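Local coordinates for protein N-acetyltransferase (Staphylococcus aureus subsp. aureus, PDB 4LUA) that probably transfers an acetyl group from acetyl-coenzyme A to an amino group of its substrate, as GNAT-family N-acetyltransferases do, at residues Asn99-Asn104 against Phe132-Phe138; Cys55-Gly59 against Phe105-Tyr109; Val25-Phe29 against Tyr88-Asn94. All blocks are in the same frame, centred on the assembly; numbering follows the deposited sequence. Where two conformers were deposited one is given.

From the N terminus, residues 25-29 leave the end of helix 15-25 and meet strand 83-91 and the turn after it (contact 3), closing a loop that holds helix 41-48, strands 55-62 and 65-75 and the start of strand 83-91. Inside that loop, residues 55-59 begin strand 55-62 and pack against 105-109 of helix 96-112, so contact 2 crosses contact 3. Contact 1 opens on the same helix, at 99-104, after contact 3 has closed, and reaches 132-138, the last turn of helix 127-135 and the residues after it; it crosses contact 2. Helix 96-112 is thus held against the four-stranded sheet and against helix 127-135. Contacts 1 and 3 touch where N99 ND2 meets N89 OD1 (2.9 Å) and F132 meets F29.

Contact 1: Asn99-Asn104 against Phe132-Phe138; sequences NSELIN and FYSALGF
F132, I103 and L136 carry this buried contact between the N-terminal half of helix 96-112 and the end of helix 127-135. Residues 99-104 are regular helix. The second segment begins in the last turn of helix 127-135 and closes in a Schellman motif: G137 takes positive phi (100/3), F138 N hydrogen-bonds Y133 O (3.1 Å) and G137 N hydrogen-bonds S134 O (3.0 Å). The closest CA pair is N104-L136, 7.2 Å. F132 (chi1 t) points its ring at the helix, with CE1 3.9 Å from I103 CG1, CE2 3.2 Å from S100 OG and CZ 3.5 Å from N99 ND2. I103 (m, m) sits among F132, Y133, L136 and F138; its CG2 lies 3.7 Å from L136 CD1, 3.8 Å from Y133 CE1 and 4.2 Å from F138 CE1. L136 (m, t) also brings CD2 to 3.4 Å from N104 ND2. Water 1 joins S100 OG (3.1 Å) to F132 O (3.0 Å), and water 2 joins N104 OD1 (2.6 Å) to L136 O (2.8 Å). S100 OG also hydrogen-bonds K96 O, and N99 ND2 hydrogen-bonds N89 OD1. The sequence FYSALGF matches the FY-x-x-x-GF signature that ends this helix in many GNAT enzymes. With no direct hydrogen bond across, cohesion comes from apolar packing, and polar groups are linked between the segments through water.

Contact 2: Cys55-Gly59 against Phe105-Tyr109; sequences CIVFG and FIINY
Strand 55-59 is extended, with phi/psi near -115/135 at I56-F58, and residues 105-109 are regular helix, Y109 N hydrogen-bonding F105 O at 2.8 Å. Their axes approach to 11.4 Å with N-to-C directions 143° apart, so the helix runs roughly antiparallel to the strand; the nearest CA atoms are F58 and I106, 8.7 Å apart. Alternation along the strand turns I56 and F58 to the helix, while V57 packs on helix 41-48. This is the α/β layering of the GNAT fold, helix 96-112 lying on one face of the four-stranded sheet. F58 (chi1 m) enters an aromatic cluster with F105 and Y109 (both t), one helical turn apart. Its face receives the edge of F105 (T-shaped, centroids 4.8 Å, planes at 80°), and its own edge meets the face of Y109 (centroids 5.1 Å, 67°). F58 CD2 reaches I106 CG1 at 3.8 Å, and I56 CD1 (chi1 and chi2 t) lies 3.7 Å from Y109 CZ and 3.2 Å from Y109 OH.

Contact 3: Val25-Phe29 against Tyr88-Asn94; sequences VNEEF and YNFVTNN
Backbone F29 N donates to N89 O (2.8 Å, 175°), and the carboxylate of E28 accepts N89 N at OE2 (2.9 Å, 170°), so both backbone polar groups of N89 are bound by the loop after helix 15-25. That loop lies along the outer edge of strand 83-91, the strand that in the GNAT fold leads into the turn and helix commonly lining the acetyl-CoA site. E28 OE1 is held by T30. Farther along, N94 ND2 donates to E27 OE2 (3.2 Å), and water 3 takes V91 N (2.9 Å) while donating to E27 O (2.8 Å) and N94 OD1 (2.8 Å), standing in for a direct bond. N26, just after the helix, takes positive phi (73/-51); Y88, within the strand, has left-handed angles (53/52). Nearest CA pairs are E28-F90 (4.9 Å) and V25-T92 (5.9 Å). F29 (chi1 t) places CD1 3.4 Å from N94 OD1 and 4.3 Å from V91 CG2; F29 O hydrogen-bonds a glycerol, probably from the crystallisation liquor. V25 CG1 packs 4.1 Å from F90 CB. F90 (chi1 m) lays one ring face under E28, whose CG stands 4.0 Å from the F90 ring centroid in a CH-pi contact, 19° off the normal.

Contact 1: Asn99-Asn104 against Phe132-Phe138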
loop_
_atom_site.group_PDB
_atom_site.type_symbol
_atom_site.label_atom_id
_atom_site.label_comp_id
_atom_site.label_asym_id
_atom_site.label_seq_id
_atom_site.Cartn_x
_atom_site.Cartn_y
_atom_site.Cartn_z
ATOM N N ASN A 99 10.336 2.062 0.526
ATOM C CA ASN A 99 9.012 1.850 1.069
ATOM C C ASN A 99 8.909 2.352 2.499
ATOM O O ASN A 99 7.823 2.779 2.911
ATOM C CB ASN A 99 8.568 0.352 0.979
ATOM C CG ASN A 99 7.059 0.211 0.807
ATOM O OD1 ASN A 99 6.436 1.078 0.167
ATOM N ND2 ASN A 99 6.482 -0.861 1.364
ATOM N N SER A 100 9.988 2.297 3.285
ATOM C CA SER A 100 9.915 2.802 4.668
ATOM C C SER A 100 9.691 4.297 4.611
ATOM O O SER A 100 8.911 4.811 5.455
ATOM C CB SER A 100 11.212 2.525 5.459
ATOM O OG SER A 100 11.264 1.139 5.783
ATOM N N GLU A 101 10.341 4.989 3.666
ATOM C CA GLU A 101 10.097 6.447 3.549
ATOM C C GLU A 101 8.625 6.685 3.182
ATOM O O GLU A 101 7.929 7.556 3.760
ATOM C CB GLU A 101 11.022 7.089 2.524
ATOM C CG GLU A 101 12.366 7.489 3.077
ATOM C CD GLU A 101 13.254 8.120 1.998
ATOM O OE1 GLU A 101 12.699 8.778 1.078
ATOM O OE2 GLU A 101 14.497 7.936 2.063
ATOM N N LEU A 102 8.088 5.849 2.280
ATOM C CA LEU A 102 6.692 5.994 1.860
ATOM C C LEU A 102 5.681 5.717 2.999
ATOM O O LEU A 102 4.755 6.517 3.257
ATOM C CB LEU A 102 6.412 5.068 0.641
ATOM C CG LEU A 102 4.973 5.108 0.137
ATOM C CD1 LEU A 102 4.481 6.532 -0.289
ATOM C CD2 LEU A 102 4.915 4.191 -1.071
ATOM N N ILE A 103 5.832 4.595 3.722
ATOM C CA ILE A 103 4.867 4.256 4.766
ATOM C C ILE A 103 5.053 5.223 5.955
ATOM O O ILE A 103 4.066 5.613 6.591
ATOM C CB ILE A 103 5.009 2.772 5.149
ATOM C CG1 ILE A 103 4.807 1.870 3.926
ATOM C CG2 ILE A 103 4.031 2.461 6.266
ATOM C CD1 ILE A 103 3.422 2.107 3.163
ATOM N N ASN A 104 6.291 5.656 6.267
ATOM C CA ASN A 104 6.438 6.681 7.333
ATOM C C ASN A 104 5.717 7.989 6.951
ATOM O O ASN A 104 5.087 8.667 7.802
ATOM C CB ASN A 104 7.901 6.979 7.664
ATOM C CG ASN A 104 8.430 6.086 8.761
ATOM O OD1 ASN A 104 7.744 5.842 9.753
ATOM N ND2 ASN A 104 9.682 5.619 8.612
ATOM N N PHE A 132 8.886 -5.711 8.215
ATOM C CA PHE A 132 9.016 -4.337 7.754
ATOM C C PHE A 132 7.976 -3.450 8.492
ATOM O O PHE A 132 8.316 -2.375 9.016
ATOM C CB PHE A 132 8.797 -4.340 6.232
ATOM C CG PHE A 132 8.494 -2.995 5.660
ATOM C CD1 PHE A 132 7.146 -2.534 5.567
ATOM C CD2 PHE A 132 9.529 -2.196 5.160
ATOM C CE1 PHE A 132 6.901 -1.237 5.011
ATOM C CE2 PHE A 132 9.239 -0.952 4.556
ATOM C CZ PHE A 132 7.949 -0.476 4.535
ATOM N N TYR A 133 6.729 -3.920 8.543
ATOM C CA TYR A 133 5.708 -3.095 9.191
ATOM C C TYR A 133 5.855 -3.030 10.675
ATOM O O TYR A 133 5.600 -1.983 11.303
ATOM C CB TYR A 133 4.303 -3.648 8.862
ATOM C CG TYR A 133 3.714 -2.961 7.646
ATOM C CD1 TYR A 133 3.149 -1.707 7.807
ATOM C CD2 TYR A 133 3.652 -3.581 6.393
ATOM C CE1 TYR A 133 2.567 -1.034 6.741
ATOM C CE2 TYR A 133 3.057 -2.905 5.321
ATOM C CZ TYR A 133 2.511 -1.655 5.554
ATOM O OH TYR A 133 1.872 -1.011 4.514
ATOM N N SER A 134 6.307 -4.126 11.303
ATOM C CA SER A 134 6.553 -4.104 12.750
ATOM C C SER A 134 7.641 -3.076 13.083
ATOM O O SER A 134 7.569 -2.366 14.101
ATOM C CB SER A 134 6.999 -5.509 13.231
ATOM O OG SER A 134 7.306 -5.471 14.611
ATOM N N ALA A 135 8.642 -2.980 12.203
ATOM C CA ALA A 135 9.728 -2.057 12.476
ATOM C C ALA A 135 9.250 -0.596 12.417
ATOM O O ALA A 135 9.881 0.305 13.000
ATOM C CB ALA A 135 10.869 -2.284 11.447
ATOM N N LEU A 136 8.174 -0.361 11.669
ATOM C CA LEU A 136 7.585 0.997 11.598
ATOM C C LEU A 136 6.566 1.254 12.688
ATOM O O LEU A 136 5.988 2.354 12.741
ATOM C CB LEU A 136 6.867 1.144 10.237
ATOM C CG LEU A 136 7.898 1.148 9.099
ATOM C CD1 LEU A 136 7.131 1.009 7.772
ATOM C CD2 LEU A 136 8.740 2.409 9.089
ATOM N N GLY A 137 6.401 0.299 13.591
ATOM C CA GLY A 137 5.532 0.558 14.728
ATOM C C GLY A 137 4.126 -0.022 14.625
ATOM O O GLY A 137 3.319 0.222 15.557
ATOM N N PHE A 138 3.814 -0.760 13.556
ATOM C CA PHE A 138 2.517 -1.449 13.500
ATOM C C PHE A 138 2.515 -2.670 14.412
ATOM O O PHE A 138 3.556 -3.356 14.549
ATOM C CB PHE A 138 2.254 -1.955 12.068
ATOM C CG PHE A 138 1.827 -0.864 11.110
ATOM C CD1 PHE A 138 2.734 0.159 10.729
ATOM C CD2 PHE A 138 0.518 -0.807 10.604
ATOM C CE1 PHE A 138 2.324 1.181 9.848
ATOM C CE2 PHE A 138 0.104 0.219 9.697
ATOM C CZ PHE A 138 1.050 1.225 9.342
HETATM O O HOH W 1 10.676 -0.789 8.096
HETATM O O HOH W 2 7.319 4.716 12.090
#

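Contact 2: Cys55-Gly59 against Phe105-Tyr109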
loop_
_atom_site.group_PDB
_atom_site.type_symbol
_atom_site.label_atom_id
_atom_site.label_comp_id
_atom_site.label_asym_id
_atom_site.label_seq_id
_atom_site.Cartn_x
_atom_site.Cartn_y
_atom_site.Cartn_z
ATOM N N CYS A 55 -10.099 7.838 -1.368
ATOM C CA CYS A 55 -8.889 7.091 -1.610
ATOM C C CYS A 55 -7.913 8.126 -2.071
ATOM O O CYS A 55 -8.178 8.815 -3.083
ATOM C CB CYS A 55 -9.110 6.143 -2.780
ATOM S SG CYS A 55 -7.790 4.996 -3.028
ATOM N N ILE A 56 -6.808 8.259 -1.381
ATOM C CA ILE A 56 -5.754 9.140 -1.831
ATOM C C ILE A 56 -4.565 8.262 -2.211
ATOM O O ILE A 56 -4.203 7.319 -1.500
ATOM C CB ILE A 56 -5.358 10.190 -0.769
ATOM C CG1 ILE A 56 -4.284 11.116 -1.348
ATOM C CG2 ILE A 56 -4.747 9.565 0.448
ATOM C CD1 ILE A 56 -4.044 12.361 -0.533
ATOM N N VAL A 57 -3.969 8.549 -3.355
ATOM C CA VAL A 57 -2.860 7.751 -3.893
ATOM C C VAL A 57 -1.571 8.532 -3.930
ATOM O O VAL A 57 -1.530 9.683 -4.389
ATOM C CB VAL A 57 -3.225 7.280 -5.341
ATOM C CG1 VAL A 57 -2.087 6.391 -5.912
ATOM C CG2 VAL A 57 -4.584 6.552 -5.345
ATOM N N PHE A 58 -0.489 7.917 -3.430
ATOM C CA PHE A 58 0.795 8.610 -3.388
ATOM C C PHE A 58 1.793 7.927 -4.292
ATOM O O PHE A 58 1.791 6.649 -4.365
ATOM C CB PHE A 58 1.323 8.524 -1.937
ATOM C CG PHE A 58 0.350 9.104 -0.928
ATOM C CD1 PHE A 58 0.130 10.477 -0.955
ATOM C CD2 PHE A 58 -0.303 8.308 0.040
ATOM C CE1 PHE A 58 -0.780 11.064 -0.053
ATOM C CE2 PHE A 58 -1.200 8.892 0.971
ATOM C CZ PHE A 58 -1.434 10.251 0.919
ATOM N N GLY A 59 2.676 8.734 -4.895
ATOM C CA GLY A 59 3.751 8.151 -5.711
ATOM C C GLY A 59 5.107 8.683 -5.302
ATOM O O GLY A 59 5.225 9.842 -4.970
ATOM N N PHE A 105 5.816 8.342 5.652
ATOM C CA PHE A 105 5.038 9.480 5.201
ATOM C C PHE A 105 3.545 9.262 5.393
ATOM O O PHE A 105 2.867 10.194 5.871
ATOM C CB PHE A 105 5.387 9.835 3.723
ATOM C CG PHE A 105 4.292 10.595 3.042
ATOM C CD1 PHE A 105 4.210 11.960 3.125
ATOM C CD2 PHE A 105 3.294 9.876 2.392
ATOM C CE1 PHE A 105 3.148 12.674 2.520
ATOM C CE2 PHE A 105 2.220 10.513 1.887
ATOM C CZ PHE A 105 2.124 11.935 1.951
ATOM N N ILE A 106 3.034 8.080 5.020
ATOM C CA ILE A 106 1.604 7.807 5.202
ATOM C C ILE A 106 1.178 7.923 6.682
ATOM O O ILE A 106 0.115 8.517 6.976
ATOM C CB ILE A 106 1.199 6.466 4.553
ATOM C CG1 ILE A 106 1.329 6.629 3.059
ATOM C CG2 ILE A 106 -0.226 6.088 4.999
ATOM C CD1 ILE A 106 1.016 5.345 2.262
ATOM N N ILE A 107 1.993 7.402 7.607
ATOM C CA ILE A 107 1.692 7.559 9.032
ATOM C C ILE A 107 1.567 9.032 9.382
ATOM O O ILE A 107 0.583 9.470 10.060
ATOM C CB ILE A 107 2.786 6.931 9.912
ATOM C CG1 ILE A 107 2.757 5.406 9.783
ATOM C CG2 ILE A 107 2.574 7.298 11.375
ATOM C CD1 ILE A 107 4.101 4.692 10.241
ATOM N N ASN A 108 2.539 9.866 8.931
ATOM C CA ASN A 108 2.370 11.301 9.262
ATOM C C ASN A 108 1.196 11.997 8.575
ATOM O O ASN A 108 0.558 12.854 9.145
ATOM C CB ASN A 108 3.678 12.085 8.946
ATOM C CG ASN A 108 4.770 11.770 9.922
ATOM O OD1 ASN A 108 4.601 11.980 11.124
ATOM N ND2 ASN A 108 5.897 11.235 9.431
ATOM N N TYR A 109 0.946 11.650 7.309
ATOM C CA TYR A 109 -0.197 12.194 6.602
ATOM C C TYR A 109 -1.469 11.882 7.374
ATOM O O TYR A 109 -2.351 12.737 7.589
ATOM C CB TYR A 109 -0.219 11.621 5.174
ATOM C CG TYR A 109 -1.452 12.038 4.425
ATOM C CD1 TYR A 109 -1.429 13.169 3.613
ATOM C CD2 TYR A 109 -2.624 11.282 4.543
ATOM C CE1 TYR A 109 -2.592 13.587 2.962
ATOM C CE2 TYR A 109 -3.788 11.670 3.914
ATOM C CZ TYR A 109 -3.763 12.823 3.119
ATOM O OH TYR A 109 -4.901 13.253 2.441
#

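Contact 3: Val25-Phe29 against Tyr88-Asn94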
loop_
_atom_site.group_PDB
_atom_site.type_symbol
_atom_site.label_atom_id
_atom_site.label_comp_id
_atom_site.label_asym_id
_atom_site.label_seq_id
_atom_site.Cartn_x
_atom_site.Cartn_y
_atom_site.Cartn_z
ATOM N N VAL A 25 6.067 -3.690 -12.054
ATOM C CA VAL A 25 6.406 -4.262 -10.752
ATOM C C VAL A 25 5.663 -5.615 -10.495
ATOM O O VAL A 25 6.272 -6.615 -10.045
ATOM C CB VAL A 25 6.125 -3.223 -9.703
ATOM C CG1 VAL A 25 6.283 -3.822 -8.291
ATOM C CG2 VAL A 25 7.101 -2.098 -9.947
ATOM N N ASN A 26 4.367 -5.618 -10.764
ATOM C CA ASN A 26 3.500 -6.787 -10.756
ATOM C C ASN A 26 3.197 -7.277 -9.319
ATOM O O ASN A 26 2.030 -7.459 -8.944
ATOM C CB ASN A 26 4.111 -7.918 -11.586
ATOM C CG ASN A 26 3.132 -9.031 -11.837
ATOM O OD1 ASN A 26 2.317 -8.940 -12.758
ATOM N ND2 ASN A 26 3.191 -10.090 -11.006
ATOM N N GLU A 27 4.244 -7.464 -8.531
ATOM C CA GLU A 27 4.113 -7.983 -7.168
ATOM C C GLU A 27 3.776 -6.839 -6.193
ATOM O O GLU A 27 4.520 -5.837 -6.054
ATOM C CB GLU A 27 5.439 -8.619 -6.743
ATOM C CG GLU A 27 5.460 -9.192 -5.348
ATOM C CD GLU A 27 6.817 -9.796 -4.944
ATOM O OE1 GLU A 27 7.638 -10.102 -5.844
ATOM O OE2 GLU A 27 7.016 -9.946 -3.721
ATOM N N GLU A 28 2.664 -6.994 -5.490
ATOM C CA GLU A 28 2.294 -6.036 -4.431
ATOM C C GLU A 28 3.068 -6.391 -3.159
ATOM O O GLU A 28 3.216 -7.567 -2.834
ATOM C CB GLU A 28 0.782 -6.149 -4.180
ATOM C CG GLU A 28 0.093 -4.898 -3.632
ATOM C CD GLU A 28 0.069 -4.825 -2.121
ATOM O OE1 GLU A 28 0.513 -5.747 -1.457
ATOM O OE2 GLU A 28 -0.427 -3.778 -1.612
ATOM N N PHE A 29 3.583 -5.357 -2.465
ATOM C CA PHE A 29 4.551 -5.601 -1.369
ATOM C C PHE A 29 4.044 -6.507 -0.235
ATOM O O PHE A 29 4.872 -7.200 0.379
ATOM C CB PHE A 29 4.892 -4.197 -0.800
ATOM C CG PHE A 29 5.956 -4.221 0.281
ATOM C CD1 PHE A 29 7.288 -4.190 -0.074
ATOM C CD2 PHE A 29 5.581 -4.238 1.616
ATOM C CE1 PHE A 29 8.303 -4.174 0.960
ATOM C CE2 PHE A 29 6.577 -4.251 2.619
ATOM C CZ PHE A 29 7.895 -4.209 2.269
ATOM N N TYR A 88 -2.627 -1.341 -2.353
ATOM C CA TYR A 88 -2.011 -1.066 -3.677
ATOM C C TYR A 88 -0.594 -0.527 -3.521
ATOM O O TYR A 88 -0.222 0.490 -4.129
ATOM C CB TYR A 88 -2.881 -0.095 -4.496
ATOM C CG TYR A 88 -4.324 -0.578 -4.558
ATOM C CD1 TYR A 88 -4.629 -1.872 -4.949
ATOM C CD2 TYR A 88 -5.357 0.265 -4.179
ATOM C CE1 TYR A 88 -5.963 -2.311 -4.983
ATOM C CE2 TYR A 88 -6.675 -0.169 -4.203
ATOM C CZ TYR A 88 -6.950 -1.459 -4.589
ATOM O OH TYR A 88 -8.274 -1.894 -4.627
ATOM N N ASN A 89 0.213 -1.246 -2.756
ATOM C CA ASN A 89 1.601 -0.805 -2.471
ATOM C C ASN A 89 2.512 -1.575 -3.401
ATOM O O ASN A 89 2.757 -2.784 -3.211
ATOM C CB ASN A 89 1.867 -1.116 -0.998
ATOM C CG ASN A 89 3.274 -0.680 -0.481
ATOM O OD1 ASN A 89 3.753 -1.252 0.500
ATOM N ND2 ASN A 89 3.955 0.262 -1.160
ATOM N N PHE A 90 2.972 -0.904 -4.466
ATOM C CA PHE A 90 3.910 -1.523 -5.416
ATOM C C PHE A 90 5.190 -0.736 -5.383
ATOM O O PHE A 90 5.168 0.496 -5.547
ATOM C CB PHE A 90 3.304 -1.462 -6.850
ATOM C CG PHE A 90 2.057 -2.289 -6.998
ATOM C CD1 PHE A 90 2.108 -3.605 -7.412
ATOM C CD2 PHE A 90 0.821 -1.708 -6.728
ATOM C CE1 PHE A 90 0.932 -4.391 -7.543
ATOM C CE2 PHE A 90 -0.356 -2.472 -6.858
ATOM C CZ PHE A 90 -0.307 -3.796 -7.270
ATOM N N VAL A 91 6.312 -1.428 -5.158
ATOM C CA VAL A 91 7.588 -0.733 -4.956
ATOM C C VAL A 91 8.621 -1.380 -5.873
ATOM O O VAL A 91 8.790 -2.599 -5.815
ATOM C CB VAL A 91 8.087 -0.967 -3.528
ATOM C CG1 VAL A 91 9.353 -0.140 -3.291
ATOM C CG2 VAL A 91 7.000 -0.704 -2.526
ATOM N N THR A 92 9.298 -0.598 -6.729
ATOM C CA THR A 92 10.343 -1.152 -7.590
ATOM C C THR A 92 11.362 -1.900 -6.728
ATOM O O THR A 92 11.819 -1.380 -5.726
ATOM C CB THR A 92 10.996 -0.045 -8.421
ATOM O OG1 THR A 92 9.984 0.521 -9.267
ATOM C CG2 THR A 92 12.095 -0.672 -9.328
ATOM N N ASN A 93 11.675 -3.138 -7.145
ATOM C CA ASN A 93 12.646 -4.006 -6.441
ATOM C C ASN A 93 12.261 -4.317 -4.985
ATOM O O ASN A 93 13.129 -4.766 -4.217
ATOM C CB ASN A 93 14.048 -3.364 -6.410
ATOM C CG ASN A 93 14.622 -3.059 -7.801
ATOM O OD1 ASN A 93 14.398 -3.808 -8.741
ATOM N ND2 ASN A 93 15.380 -1.951 -7.920
ATOM N N ASN A 94 11.003 -4.104 -4.585
ATOM C CA ASN A 94 10.605 -4.220 -3.161
ATOM C C ASN A 94 11.560 -3.516 -2.222
ATOM O O ASN A 94 11.878 -3.996 -1.091
ATOM C CB ASN A 94 10.480 -5.679 -2.704
ATOM C CG ASN A 94 9.082 -6.255 -2.929
ATOM O OD1 ASN A 94 8.107 -5.519 -3.100
ATOM N ND2 ASN A 94 8.968 -7.576 -2.820
HETATM O O HOH W 3 5.977 -4.184 -4.383
#